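Local coordinates for protein 2,3-dehydroadipyl-CoA hydratase (PDB 4FZW) that catalyses the reversible hydration of 2,3-dehydroadipyl-CoA to 3-hydroxyadipyl-CoA in the phenylacetate degradation pathway of Escherichia coli, at residues Q13-L18 against L193-A198; L37-E42 against W88-A93; A43-T48 against Q92-P97; A101-A106 against D184-Y189; V120-N125 against I166-A171. All coordinates share one frame; numbering follows the deposited sequence.

Contact 1 of 5, residues Q13-L18 against L193-A198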
# COMPACT_ATOMS: atom_id res chain seq x y z
N GLN B 13 -34.25 -16.61 14.41
CA GLN B 13 -34.07 -17.06 13.03
C GLN B 13 -32.60 -17.21 12.65
O GLN B 13 -31.85 -17.98 13.28
CB GLN B 13 -34.76 -16.10 12.07
CG GLN B 13 -36.28 -16.06 12.19
CD GLN B 13 -36.91 -17.41 11.93
OE1 GLN B 13 -36.50 -18.14 11.03
NE2 GLN B 13 -37.93 -17.75 12.72
N ARG B 14 -32.19 -16.49 11.62
CA ARG B 14 -30.82 -16.55 11.14
C ARG B 14 -30.00 -15.40 11.72
O ARG B 14 -28.91 -15.10 11.25
CB ARG B 14 -30.83 -16.46 9.62
CG ARG B 14 -31.99 -17.25 9.00
CD ARG B 14 -31.80 -17.40 7.51
NE ARG B 14 -30.40 -17.68 7.22
CZ ARG B 14 -29.85 -18.90 7.23
NH1 ARG B 14 -30.60 -19.96 7.50
NH2 ARG B 14 -28.56 -19.04 6.96
N VAL B 15 -30.53 -14.75 12.75
CA VAL B 15 -29.78 -13.72 13.46
C VAL B 15 -29.42 -14.18 14.85
O VAL B 15 -30.29 -14.64 15.60
CB VAL B 15 -30.53 -12.35 13.54
CG1 VAL B 15 -29.66 -11.34 14.20
CG2 VAL B 15 -30.90 -11.88 12.14
N LEU B 16 -28.14 -14.08 15.18
CA LEU B 16 -27.65 -14.45 16.50
C LEU B 16 -27.45 -13.19 17.35
O LEU B 16 -26.99 -12.16 16.86
CB LEU B 16 -26.34 -15.24 16.35
CG LEU B 16 -25.64 -15.70 17.64
CD1 LEU B 16 -26.44 -16.81 18.33
CD2 LEU B 16 -24.21 -16.17 17.31
N LEU B 17 -27.82 -13.27 18.62
CA LEU B 17 -27.68 -12.15 19.53
C LEU B 17 -26.77 -12.46 20.72
O LEU B 17 -26.98 -13.43 21.46
CB LEU B 17 -29.04 -11.68 20.04
CG LEU B 17 -29.05 -10.42 20.94
CD1 LEU B 17 -28.42 -9.20 20.24
CD2 LEU B 17 -30.48 -10.09 21.40
N LEU B 18 -25.77 -11.62 20.89
CA LEU B 18 -24.82 -11.76 21.98
C LEU B 18 -24.92 -10.53 22.87
O LEU B 18 -24.61 -9.41 22.43
CB LEU B 18 -23.40 -11.94 21.44
CG LEU B 18 -23.24 -13.12 20.47
CD1 LEU B 18 -21.84 -13.17 19.87
CD2 LEU B 18 -23.59 -14.46 21.15
N LEU B 193 -32.80 -4.64 11.51
CA LEU B 193 -31.74 -4.44 10.54
C LEU B 193 -31.01 -5.73 10.17
O LEU B 193 -30.69 -5.97 9.00
CB LEU B 193 -30.73 -3.44 11.09
CG LEU B 193 -29.60 -3.05 10.15
CD1 LEU B 193 -30.14 -2.25 8.97
CD2 LEU B 193 -28.58 -2.23 10.92
N ALA B 194 -30.74 -6.58 11.16
CA ALA B 194 -30.06 -7.85 10.90
C ALA B 194 -31.02 -8.79 10.21
O ALA B 194 -30.61 -9.59 9.40
CB ALA B 194 -29.55 -8.47 12.18
N SER B 195 -32.31 -8.69 10.54
CA SER B 195 -33.31 -9.57 9.95
C SER B 195 -33.47 -9.27 8.48
O SER B 195 -33.65 -10.18 7.67
CB SER B 195 -34.64 -9.43 10.67
OG SER B 195 -34.51 -10.00 11.96
N LYS B 196 -33.40 -7.99 8.14
CA LYS B 196 -33.41 -7.55 6.76
C LYS B 196 -32.15 -8.03 6.02
O LYS B 196 -32.22 -8.50 4.89
CB LYS B 196 -33.51 -6.02 6.71
CG LYS B 196 -33.12 -5.44 5.37
CD LYS B 196 -34.18 -4.49 4.86
CE LYS B 196 -34.26 -3.26 5.73
NZ LYS B 196 -35.26 -2.30 5.18
N MET B 197 -30.99 -7.94 6.67
CA MET B 197 -29.79 -8.45 6.03
C MET B 197 -29.88 -9.97 5.85
O MET B 197 -29.78 -10.47 4.73
CB MET B 197 -28.51 -7.99 6.74
CG MET B 197 -28.32 -6.47 6.65
SD MET B 197 -26.89 -5.96 7.59
CE MET B 197 -26.64 -7.46 8.52
N ALA B 198 -30.17 -10.69 6.94
CA ALA B 198 -30.35 -12.14 6.96
C ALA B 198 -31.36 -12.68 5.94
O ALA B 198 -31.54 -13.89 5.79
CB ALA B 198 -30.77 -12.58 8.36
O HOH W 1 -29.35 -15.63 4.79

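Contact 2 of 5, residues L37-E42 against W88-A93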
# COMPACT_ATOMS: atom_id res chain seq x y z
N LEU B 37 -16.77 -14.53 23.63
CA LEU B 37 -17.19 -13.84 22.42
C LEU B 37 -16.54 -14.42 21.16
O LEU B 37 -17.21 -14.68 20.16
CB LEU B 37 -16.87 -12.35 22.53
CG LEU B 37 -17.40 -11.39 21.47
CD1 LEU B 37 -18.90 -11.30 21.57
CD2 LEU B 37 -16.77 -10.01 21.62
N VAL B 38 -15.22 -14.63 21.21
CA VAL B 38 -14.53 -15.25 20.10
C VAL B 38 -15.09 -16.64 19.78
O VAL B 38 -15.23 -17.01 18.61
CB VAL B 38 -13.00 -15.38 20.35
CG1 VAL B 38 -12.36 -16.38 19.39
CG2 VAL B 38 -12.33 -14.02 20.26
N ASN B 39 -15.40 -17.42 20.81
CA ASN B 39 -15.84 -18.79 20.54
C ASN B 39 -17.23 -18.81 19.94
O ASN B 39 -17.51 -19.61 19.05
CB ASN B 39 -15.75 -19.70 21.79
CG ASN B 39 -14.32 -19.93 22.24
OD1 ASN B 39 -13.40 -19.92 21.43
ND2 ASN B 39 -14.13 -20.13 23.53
N GLU B 40 -18.08 -17.90 20.43
CA GLU B 40 -19.44 -17.75 19.93
C GLU B 40 -19.44 -17.40 18.43
O GLU B 40 -20.10 -18.08 17.62
CB GLU B 40 -20.18 -16.66 20.72
CG GLU B 40 -20.49 -16.98 22.19
CD GLU B 40 -21.37 -18.20 22.36
OE1 GLU B 40 -21.99 -18.67 21.38
OE2 GLU B 40 -21.44 -18.69 23.51
N LEU B 41 -18.71 -16.35 18.06
CA LEU B 41 -18.64 -15.93 16.66
C LEU B 41 -17.96 -16.95 15.75
O LEU B 41 -18.37 -17.14 14.61
CB LEU B 41 -17.90 -14.60 16.54
CG LEU B 41 -18.55 -13.40 17.19
CD1 LEU B 41 -17.62 -12.21 17.05
CD2 LEU B 41 -19.94 -13.13 16.58
N GLU B 42 -16.90 -17.59 16.24
CA GLU B 42 -16.29 -18.66 15.45
C GLU B 42 -17.30 -19.79 15.23
O GLU B 42 -17.54 -20.19 14.09
CB GLU B 42 -14.93 -19.11 16.02
CG GLU B 42 -13.85 -18.03 15.76
CD GLU B 42 -12.46 -18.36 16.27
OE1 GLU B 42 -12.30 -19.34 17.04
OE2 GLU B 42 -11.53 -17.61 15.92
N TRP B 88 -8.71 -10.40 19.43
CA TRP B 88 -9.18 -9.29 18.61
C TRP B 88 -9.12 -9.60 17.10
O TRP B 88 -10.07 -9.31 16.38
CB TRP B 88 -8.42 -7.99 18.95
CG TRP B 88 -8.82 -7.41 20.29
CD1 TRP B 88 -8.21 -7.60 21.50
CD2 TRP B 88 -9.96 -6.56 20.56
NE1 TRP B 88 -8.87 -6.92 22.49
CE2 TRP B 88 -9.95 -6.28 21.94
CE3 TRP B 88 -10.97 -6.01 19.76
CZ2 TRP B 88 -10.93 -5.47 22.55
CZ3 TRP B 88 -11.94 -5.20 20.36
CH2 TRP B 88 -11.90 -4.94 21.74
N ALA B 89 -8.04 -10.23 16.63
CA ALA B 89 -7.93 -10.55 15.20
C ALA B 89 -8.86 -11.69 14.84
O ALA B 89 -9.33 -11.78 13.70
CB ALA B 89 -6.49 -10.89 14.78
N ARG B 90 -9.14 -12.57 15.79
CA ARG B 90 -10.12 -13.62 15.51
C ARG B 90 -11.54 -13.06 15.45
O ARG B 90 -12.35 -13.55 14.67
CB ARG B 90 -10.01 -14.78 16.51
CG ARG B 90 -8.81 -15.68 16.26
CD ARG B 90 -8.40 -16.42 17.51
NE ARG B 90 -9.31 -17.53 17.79
CZ ARG B 90 -9.07 -18.46 18.70
NH1 ARG B 90 -7.95 -18.41 19.42
NH2 ARG B 90 -9.95 -19.43 18.90
N LEU B 91 -11.83 -12.04 16.27
CA LEU B 91 -13.14 -11.34 16.20
C LEU B 91 -13.36 -10.72 14.83
O LEU B 91 -14.41 -10.90 14.22
CB LEU B 91 -13.26 -10.23 17.25
CG LEU B 91 -13.24 -10.52 18.75
CD1 LEU B 91 -13.32 -9.21 19.51
CD2 LEU B 91 -14.38 -11.45 19.13
N GLN B 92 -12.34 -9.99 14.37
CA GLN B 92 -12.37 -9.32 13.08
C GLN B 92 -12.44 -10.28 11.90
O GLN B 92 -12.83 -9.89 10.81
CB GLN B 92 -11.14 -8.43 12.93
CG GLN B 92 -10.79 -8.18 11.47
CD GLN B 92 -9.69 -7.17 11.32
OE1 GLN B 92 -9.95 -5.97 11.15
NE2 GLN B 92 -8.43 -7.65 11.35
N ALA B 93 -12.06 -11.53 12.11
CA ALA B 93 -12.05 -12.50 11.03
C ALA B 93 -13.42 -13.15 10.86
O ALA B 93 -13.66 -13.90 9.92
CB ALA B 93 -10.96 -13.56 11.28
O HOH W 2 -12.05 -16.49 13.78

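Contact 3 of 5, residues A43-T48 against Q92-P97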
# COMPACT_ATOMS: atom_id res chain seq x y z
N ALA B 43 -17.96 -20.24 16.30
CA ALA B 43 -19.01 -21.25 16.14
C ALA B 43 -20.09 -20.82 15.15
O ALA B 43 -20.52 -21.61 14.32
CB ALA B 43 -19.61 -21.64 17.48
N ALA B 44 -20.52 -19.56 15.24
CA ALA B 44 -21.47 -18.97 14.30
C ALA B 44 -20.95 -18.87 12.85
O ALA B 44 -21.72 -18.95 11.89
CB ALA B 44 -21.91 -17.60 14.79
N ALA B 45 -19.65 -18.69 12.71
CA ALA B 45 -19.03 -18.58 11.39
C ALA B 45 -19.39 -19.77 10.49
O ALA B 45 -19.53 -19.62 9.28
CB ALA B 45 -17.52 -18.44 11.51
N THR B 46 -19.56 -20.93 11.10
CA THR B 46 -19.75 -22.17 10.34
C THR B 46 -21.15 -22.74 10.48
O THR B 46 -21.51 -23.69 9.80
CB THR B 46 -18.70 -23.25 10.70
OG1 THR B 46 -18.90 -23.69 12.05
CG2 THR B 46 -17.32 -22.68 10.59
N ASP B 47 -21.95 -22.16 11.37
CA ASP B 47 -23.35 -22.56 11.47
C ASP B 47 -24.15 -21.99 10.30
O ASP B 47 -24.38 -20.80 10.25
CB ASP B 47 -23.96 -22.12 12.80
CG ASP B 47 -25.42 -22.50 12.91
OD1 ASP B 47 -26.00 -22.93 11.89
OD2 ASP B 47 -26.01 -22.36 14.01
N THR B 48 -24.58 -22.86 9.38
CA THR B 48 -25.23 -22.42 8.14
C THR B 48 -26.67 -21.96 8.36
O THR B 48 -27.35 -21.53 7.42
CB THR B 48 -25.16 -23.51 7.01
OG1 THR B 48 -25.85 -24.70 7.42
CG2 THR B 48 -23.69 -23.82 6.63
N GLN B 92 -12.34 -9.99 14.37
CA GLN B 92 -12.37 -9.32 13.08
C GLN B 92 -12.44 -10.28 11.90
O GLN B 92 -12.83 -9.89 10.81
CB GLN B 92 -11.14 -8.43 12.93
CG GLN B 92 -10.79 -8.18 11.47
CD GLN B 92 -9.69 -7.17 11.32
OE1 GLN B 92 -9.95 -5.97 11.15
NE2 GLN B 92 -8.43 -7.65 11.35
N ALA B 93 -12.06 -11.53 12.11
CA ALA B 93 -12.05 -12.50 11.03
C ALA B 93 -13.42 -13.15 10.86
O ALA B 93 -13.66 -13.90 9.92
CB ALA B 93 -10.96 -13.56 11.28
N PHE B 94 -14.32 -12.84 11.79
CA PHE B 94 -15.69 -13.30 11.65
C PHE B 94 -16.17 -12.88 10.26
O PHE B 94 -16.08 -11.72 9.89
CB PHE B 94 -16.57 -12.72 12.75
CG PHE B 94 -18.03 -13.10 12.64
CD1 PHE B 94 -18.45 -14.40 12.87
CD2 PHE B 94 -18.99 -12.16 12.31
CE1 PHE B 94 -19.79 -14.76 12.77
CE2 PHE B 94 -20.34 -12.51 12.21
CZ PHE B 94 -20.74 -13.82 12.44
N ASN B 95 -16.67 -13.84 9.49
CA ASN B 95 -16.90 -13.64 8.06
C ASN B 95 -18.34 -13.19 7.73
O ASN B 95 -18.64 -12.91 6.57
CB ASN B 95 -16.53 -14.91 7.30
CG ASN B 95 -17.47 -16.09 7.62
OD1 ASN B 95 -18.12 -16.12 8.66
ND2 ASN B 95 -17.53 -17.06 6.72
N LYS B 96 -19.21 -13.15 8.74
CA LYS B 96 -20.60 -12.74 8.54
C LYS B 96 -20.89 -11.33 9.07
O LYS B 96 -20.16 -10.82 9.92
CB LYS B 96 -21.57 -13.75 9.15
CG LYS B 96 -21.48 -15.13 8.51
CD LYS B 96 -22.37 -16.13 9.24
CE LYS B 96 -22.01 -17.56 8.81
NZ LYS B 96 -22.94 -18.58 9.38
N PRO B 97 -21.94 -10.69 8.53
CA PRO B 97 -22.31 -9.34 8.99
C PRO B 97 -22.45 -9.24 10.51
O PRO B 97 -23.04 -10.10 11.16
CB PRO B 97 -23.65 -9.11 8.31
CG PRO B 97 -23.47 -9.84 6.99
CD PRO B 97 -22.69 -11.10 7.34
O HOH W 3 -21.77 -20.80 7.70

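Contact 4 of 5, residues A101-A106 against D184-Y189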
# COMPACT_ATOMS: atom_id res chain seq x y z
N ALA B 101 -25.25 -3.02 18.49
CA ALA B 101 -26.35 -2.19 18.97
C ALA B 101 -25.91 -1.57 20.27
O ALA B 101 -25.88 -2.25 21.30
CB ALA B 101 -27.59 -3.03 19.18
N VAL B 102 -25.57 -0.29 20.22
CA VAL B 102 -24.98 0.35 21.39
C VAL B 102 -25.98 1.23 22.14
O VAL B 102 -26.55 2.16 21.58
CB VAL B 102 -23.73 1.16 21.00
CG1 VAL B 102 -22.98 1.66 22.25
CG2 VAL B 102 -22.82 0.35 20.12
N ASN B 103 -26.18 0.91 23.40
CA ASN B 103 -26.87 1.76 24.33
C ASN B 103 -25.87 2.17 25.38
O ASN B 103 -25.07 1.37 25.84
CB ASN B 103 -28.06 1.04 24.99
CG ASN B 103 -29.36 1.19 24.23
OD1 ASN B 103 -29.76 2.30 23.87
ND2 ASN B 103 -30.03 0.08 23.99
N GLY B 104 -25.94 3.43 25.79
CA GLY B 104 -25.09 3.94 26.84
C GLY B 104 -23.63 3.84 26.48
O GLY B 104 -23.27 3.89 25.30
N TYR B 105 -22.78 3.71 27.49
CA TYR B 105 -21.35 3.85 27.33
C TYR B 105 -20.68 2.75 26.50
O TYR B 105 -20.81 1.56 26.79
CB TYR B 105 -20.67 3.93 28.69
CG TYR B 105 -21.01 5.18 29.44
CD1 TYR B 105 -20.46 6.41 29.07
CD2 TYR B 105 -21.89 5.16 30.51
CE1 TYR B 105 -20.78 7.57 29.75
CE2 TYR B 105 -22.22 6.32 31.20
CZ TYR B 105 -21.66 7.51 30.81
OH TYR B 105 -21.98 8.64 31.51
N ALA B 106 -19.99 3.18 25.46
CA ALA B 106 -19.04 2.37 24.72
C ALA B 106 -17.68 3.07 24.83
O ALA B 106 -17.32 3.90 23.98
CB ALA B 106 -19.47 2.26 23.31
N ASP B 184 -34.93 2.76 24.22
CA ASP B 184 -35.77 1.60 24.46
C ASP B 184 -36.04 0.86 23.16
O ASP B 184 -36.62 -0.23 23.19
CB ASP B 184 -37.07 2.02 25.14
CG ASP B 184 -36.84 2.70 26.49
OD1 ASP B 184 -35.80 2.42 27.14
OD2 ASP B 184 -37.69 3.51 26.90
N LEU B 185 -35.60 1.44 22.04
CA LEU B 185 -35.81 0.84 20.72
C LEU B 185 -34.54 0.39 19.96
O LEU B 185 -34.62 -0.28 18.94
CB LEU B 185 -36.60 1.80 19.85
CG LEU B 185 -38.02 1.90 20.36
CD1 LEU B 185 -38.72 3.12 19.77
CD2 LEU B 185 -38.74 0.59 20.04
N THR B 186 -33.39 0.80 20.48
CA THR B 186 -32.11 0.59 19.84
C THR B 186 -31.90 -0.87 19.45
O THR B 186 -31.73 -1.18 18.28
CB THR B 186 -30.94 0.95 20.76
OG1 THR B 186 -31.23 2.16 21.48
CG2 THR B 186 -29.64 1.08 19.92
N LEU B 187 -31.92 -1.75 20.45
CA LEU B 187 -31.71 -3.18 20.29
C LEU B 187 -32.74 -3.75 19.33
O LEU B 187 -32.40 -4.44 18.37
CB LEU B 187 -31.80 -3.88 21.66
CG LEU B 187 -31.67 -5.40 21.69
CD1 LEU B 187 -30.49 -5.83 20.77
CD2 LEU B 187 -31.50 -5.89 23.13
N GLU B 188 -34.00 -3.43 19.59
CA GLU B 188 -35.09 -3.91 18.76
C GLU B 188 -34.91 -3.56 17.27
O GLU B 188 -35.20 -4.37 16.37
CB GLU B 188 -36.43 -3.38 19.28
CG GLU B 188 -37.62 -3.87 18.45
CD GLU B 188 -38.97 -3.33 18.96
OE1 GLU B 188 -39.03 -2.79 20.10
OE2 GLU B 188 -39.97 -3.44 18.21
N TYR B 189 -34.45 -2.34 17.01
CA TYR B 189 -34.31 -1.86 15.65
C TYR B 189 -33.05 -2.46 15.00
O TYR B 189 -33.00 -2.70 13.79
CB TYR B 189 -34.29 -0.32 15.63
CG TYR B 189 -35.65 0.27 15.81
CD1 TYR B 189 -36.74 -0.56 16.01
CD2 TYR B 189 -35.86 1.65 15.78
CE1 TYR B 189 -38.01 -0.03 16.17
CE2 TYR B 189 -37.14 2.18 15.94
CZ TYR B 189 -38.20 1.33 16.14
OH TYR B 189 -39.49 1.80 16.31

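Contact 5 of 5, residues V120-N125 against I166-A171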
# COMPACT_ATOMS: atom_id res chain seq x y z
N VAL B 120 -22.82 0.21 13.12
CA VAL B 120 -23.27 0.58 14.46
C VAL B 120 -24.59 1.32 14.44
O VAL B 120 -24.72 2.35 13.77
CB VAL B 120 -22.25 1.43 15.22
CG1 VAL B 120 -22.65 1.54 16.70
CG2 VAL B 120 -20.83 0.84 15.08
N VAL B 121 -25.57 0.77 15.16
CA VAL B 121 -26.82 1.47 15.49
C VAL B 121 -26.78 1.83 16.97
O VAL B 121 -26.49 0.97 17.82
CB VAL B 121 -28.04 0.58 15.25
CG1 VAL B 121 -28.03 0.06 13.84
CG2 VAL B 121 -28.06 -0.59 16.22
N ALA B 122 -27.06 3.10 17.28
CA ALA B 122 -26.86 3.62 18.64
C ALA B 122 -28.15 4.10 19.29
O ALA B 122 -29.14 4.39 18.61
CB ALA B 122 -25.85 4.74 18.62
N GLY B 123 -28.13 4.20 20.62
CA GLY B 123 -29.24 4.73 21.38
C GLY B 123 -29.03 6.23 21.52
O GLY B 123 -27.88 6.71 21.44
N GLU B 124 -30.11 6.99 21.73
CA GLU B 124 -30.00 8.44 21.82
C GLU B 124 -29.00 8.86 22.89
O GLU B 124 -28.31 9.87 22.75
CB GLU B 124 -31.35 9.10 22.08
CG GLU B 124 -31.28 10.60 22.00
CD GLU B 124 -32.62 11.24 21.77
OE1 GLU B 124 -33.63 10.51 21.82
OE2 GLU B 124 -32.65 12.47 21.54
N ASN B 125 -28.92 8.08 23.96
CA ASN B 125 -28.07 8.40 25.09
C ASN B 125 -26.69 7.75 25.07
O ASN B 125 -25.95 7.86 26.05
CB ASN B 125 -28.79 8.07 26.39
N ILE B 166 -17.95 11.51 22.83
CA ILE B 166 -18.86 12.17 21.90
C ILE B 166 -20.24 11.51 22.00
O ILE B 166 -20.34 10.30 22.24
CB ILE B 166 -18.32 12.17 20.42
CG1 ILE B 166 -18.32 10.75 19.81
CG2 ILE B 166 -16.93 12.78 20.33
CD1 ILE B 166 -18.00 10.76 18.31
N THR B 167 -21.30 12.30 21.82
CA THR B 167 -22.64 11.75 21.93
C THR B 167 -22.93 10.88 20.71
O THR B 167 -22.23 10.94 19.70
CB THR B 167 -23.73 12.83 22.02
OG1 THR B 167 -23.70 13.64 20.83
CG2 THR B 167 -23.55 13.71 23.25
N ALA B 168 -23.99 10.09 20.82
CA ALA B 168 -24.53 9.32 19.70
C ALA B 168 -24.80 10.18 18.47
O ALA B 168 -24.58 9.74 17.34
CB ALA B 168 -25.83 8.64 20.15
N GLN B 169 -25.30 11.39 18.69
CA GLN B 169 -25.65 12.31 17.61
C GLN B 169 -24.42 12.89 16.91
O GLN B 169 -24.37 12.98 15.67
CB GLN B 169 -26.55 13.45 18.09
CG GLN B 169 -27.91 13.02 18.71
CD GLN B 169 -27.76 12.36 20.08
OE1 GLN B 169 -26.74 12.52 20.78
NE2 GLN B 169 -28.78 11.60 20.46
N GLN B 170 -23.43 13.31 17.69
CA GLN B 170 -22.15 13.67 17.13
C GLN B 170 -21.55 12.50 16.33
O GLN B 170 -20.94 12.71 15.27
CB GLN B 170 -21.16 14.10 18.22
CG GLN B 170 -21.46 15.45 18.90
CD GLN B 170 -20.65 15.62 20.15
OE1 GLN B 170 -20.65 14.74 21.03
NE2 GLN B 170 -19.91 16.74 20.24
N ALA B 171 -21.75 11.28 16.82
CA ALA B 171 -21.11 10.12 16.20
C ALA B 171 -21.79 9.74 14.90
O ALA B 171 -21.16 9.18 14.02
CB ALA B 171 -21.03 8.92 17.15

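Contact 1 of 5, residues Q13-L18 against L193-A198
Val15, at the start of strand 15-20, and Arg14 just before it meet Ala194, Ser195 and Ala198, near the C-terminal end of helix 186-197. This is helix-on-sheet packing of the crotonase fold, with the helix laid over the six-stranded sheet.

The apolar part centres on Val15. Both of its methyls touch Ala194, and CG2 also meets Ala198, four residues on. Val15 CG1 is anti to the backbone N (chi1 -177°) and lies 3.5 Å from Ala194 CB. Val15 CG2 comes to 3.8 Å from Ala198 CB. Ser195 is touched at the margin, where Val15 CG2 passes its OG at 4.1 Å. That hydroxyl is engaged with Leu191 O in its own helix. The small side chains of Ala194 and Ala198 probably allow the close approach. Leu16 and Leu18 reach helix 31-46 instead, while Ala194 also rests on Val52 and Ile99 of the same sheet.

The polar part is indirect, and no hydrogen bond runs straight between the segments. Arg14 lays its CB against Ala198 CB at 4.1 Å and bends at chi3 (41°). Its guanidinium is held by Ser51 OG and Thr48 O. A water bridges the Arg14 side chain and the Ala198 carbonyl: it donates to Ala198 O at 3.0 Å and accepts a weak bond from Arg14 NE at 3.3 Å.

Contact 2 of 5, residues L37-E42 against W88-A93
Arg90 and Glu42 form a side-on, two-bond salt bridge. Arg90 NE donates to Glu42 OE2 at 2.9 Å, and Arg90 NH2 donates to Glu42 OE1 at 3.0 Å. Both oxygens are met on their syn sides, and the two flat groups lie 19° apart. Glu42 CG is anti to the carbonyl carbon, and the chain is extended beyond it. Arg90 instead bends at chi3 (76°), which places NE beside Glu42 OE2, and the two side chains cross at about a right angle. Val38 CG1 lies 3.6 Å from Arg90 NE. An alanine in place of Arg90 would probably leave the Glu42 carboxylate without its paired charge and freer to turn.

In the crotonase fold these two helices run side by side, their short segments at 26° with axes 9.3 Å apart. Beneath the salt bridge Leu91 fills the space between them. Its CG is anti to the carbonyl carbon, and CD2 does most of the touching. Leu91 CD2 lies 3.5 Å from Val38 CG2 and 3.7 Å from Leu37 CD2. Leu41 CD1 comes to Leu91 CD2 at 3.9 Å. Helix 109-116 continues the apolar layer, with Leu113 on Leu37 and Leu116 on Leu91.

Contact 3 of 5, residues A43-T48 against Q92-P97
Lys96 NZ is gripped by several oxygens near the end of helix 31-46. It donates to Ala44 O at 2.8 Å, nearly along the C=O axis (163°). It also donates to Ile50 O, in the loop beyond the helix. A water accepts from Lys96 NZ at 3.0 Å and passes a hydrogen bond on to Ala45 O. Asp47 O lies close as well, but its angle is poor for a bond. The lysine gets there by stretching out: its chain is extended beyond CG. Its ammonium thus sits among backbone carbonyls near the C-terminal end of a helix, where the partial negative charge of the helix end would probably favour it. The Asp47 carboxylate does not touch it; Asp47 OD1 accepts from Ser49 N instead.

The remaining contacts are apolar or loose. Phe94 turns its CE1 to the helix, 4.1 Å from Ala44 CB. The N of Ala45 lies near the ring plane, at the edge. Asn95 brings its OD1 to 3.7 Å from Ala45 CB.

Lys209 NZ of helix 202-214 also bonds to Phe94 O and Lys96 O. A lysine from the loop thus binds backbone carbonyls near the C-terminal end of helix 31-46. It ties the loop between helix 84-92 and strand 98-102 to that helix in the crotonase fold.

Contact 4 of 5, residues A101-A106 against D184-Y189
Asn103 and Thr186 reach toward each other, tip to tip. From its CB, which points to the other segment, Asn103 sends CG beside the backbone N, anti to the carbonyl carbon (chi1 -90°). Asn103 CG lies 3.5 Å from Thr186 OG1. The amide then splits. Asn103 OD1 accepts the proton of Thr186 OG1 at 2.8 Å, with the donor tilted 29° from the carbonyl plane. Asn103 ND2 passes Thr186 CB at 3.5 Å and makes a weak hydrogen bond to Ser183 O. An alanine at Asn103 would probably leave the Thr186 hydroxyl without this acceptor and weaken the hold on the turn before helix 186-197.

The threonine's other branch also packs. Thr186 CG2 is anti to the backbone N and sits 3.7 Å from Val102 O. Two residues before Asn103, in strand 98-102, Ala101 CB meets Leu187 CD1 at 4.3 Å. Ala101 also touches Val121 of the neighbouring strand. Farther along the helix, Glu188 and Tyr189 pack on the chain of another protein.

The contact joins the first turn of helix 186-197 to the Asn-Gly connection where the chain leaves strand 98-102 for strand 105-107. Such a passage from one sheet to the other is a feature of the crotonase fold.

Contact 5 of 5, residues V120-N125 against I166-A171
Gln169 bypasses the carboxylate of Glu124 and bonds to that residue's backbone oxygen. Gln169 NE2 donates to Glu124 O at 2.9 Å with an N-H...O angle of 162°. The donor lies in the carbonyl plane, on a lone pair, and the oxygen is close to the amide plane of Gln169. In this part of the crotonase fold, strand 119-123 of the larger sheet ends against the start of helix 168-173.

The glutamine reaches its target by bending at chi2 (71°), which places CD on the Glu124 side. Glu124 CG is anti to its own backbone N, and the extended chain beyond it carries the carboxylate away from the Gln169 amide. The two side chains cross obliquely, their flat ends 53° apart.

The helix start is fixed by a capping box. Thr167, at the N-cap, accepts from Gln170 N through its OG1 at 3.2 Å. In return Thr167 N donates to Gln170 OE1. These reciprocal bonds close off the N-terminal end of helix 168-173.

Beside Ala122, Val120 N donates a hydrogen bond to Ser154 OG of a second subunit, and Val177 packs on both Val120 and Ala122. Ala168 CB points to the strand and approaches Glu124 O at 3.8 Å. The methyls of Ala122 and Ala168 face each other, CB to CB, at 4.2 Å.

In the fold
From the N terminus, contact 1 opens first, on strand 15-20, and closes last, at the end of helix 186-197. It encloses the other four. Contacts 2 and 3 open in turn on helix 31-46 and close in the same order around helix 84-92 and the loop after it. Their loops cross, and they share Gln92 and Ala93. Contact 4 opens later, on strand 98-102, and closes on the first turn of helix 186-197; contact 5 lies within it. Contacts 4 and 5 are joined by bonds between strands 98-102 and 119-123. Together the five tie helices 31-46 and 186-197, the six-stranded sheet and helix 168-173 into one unit.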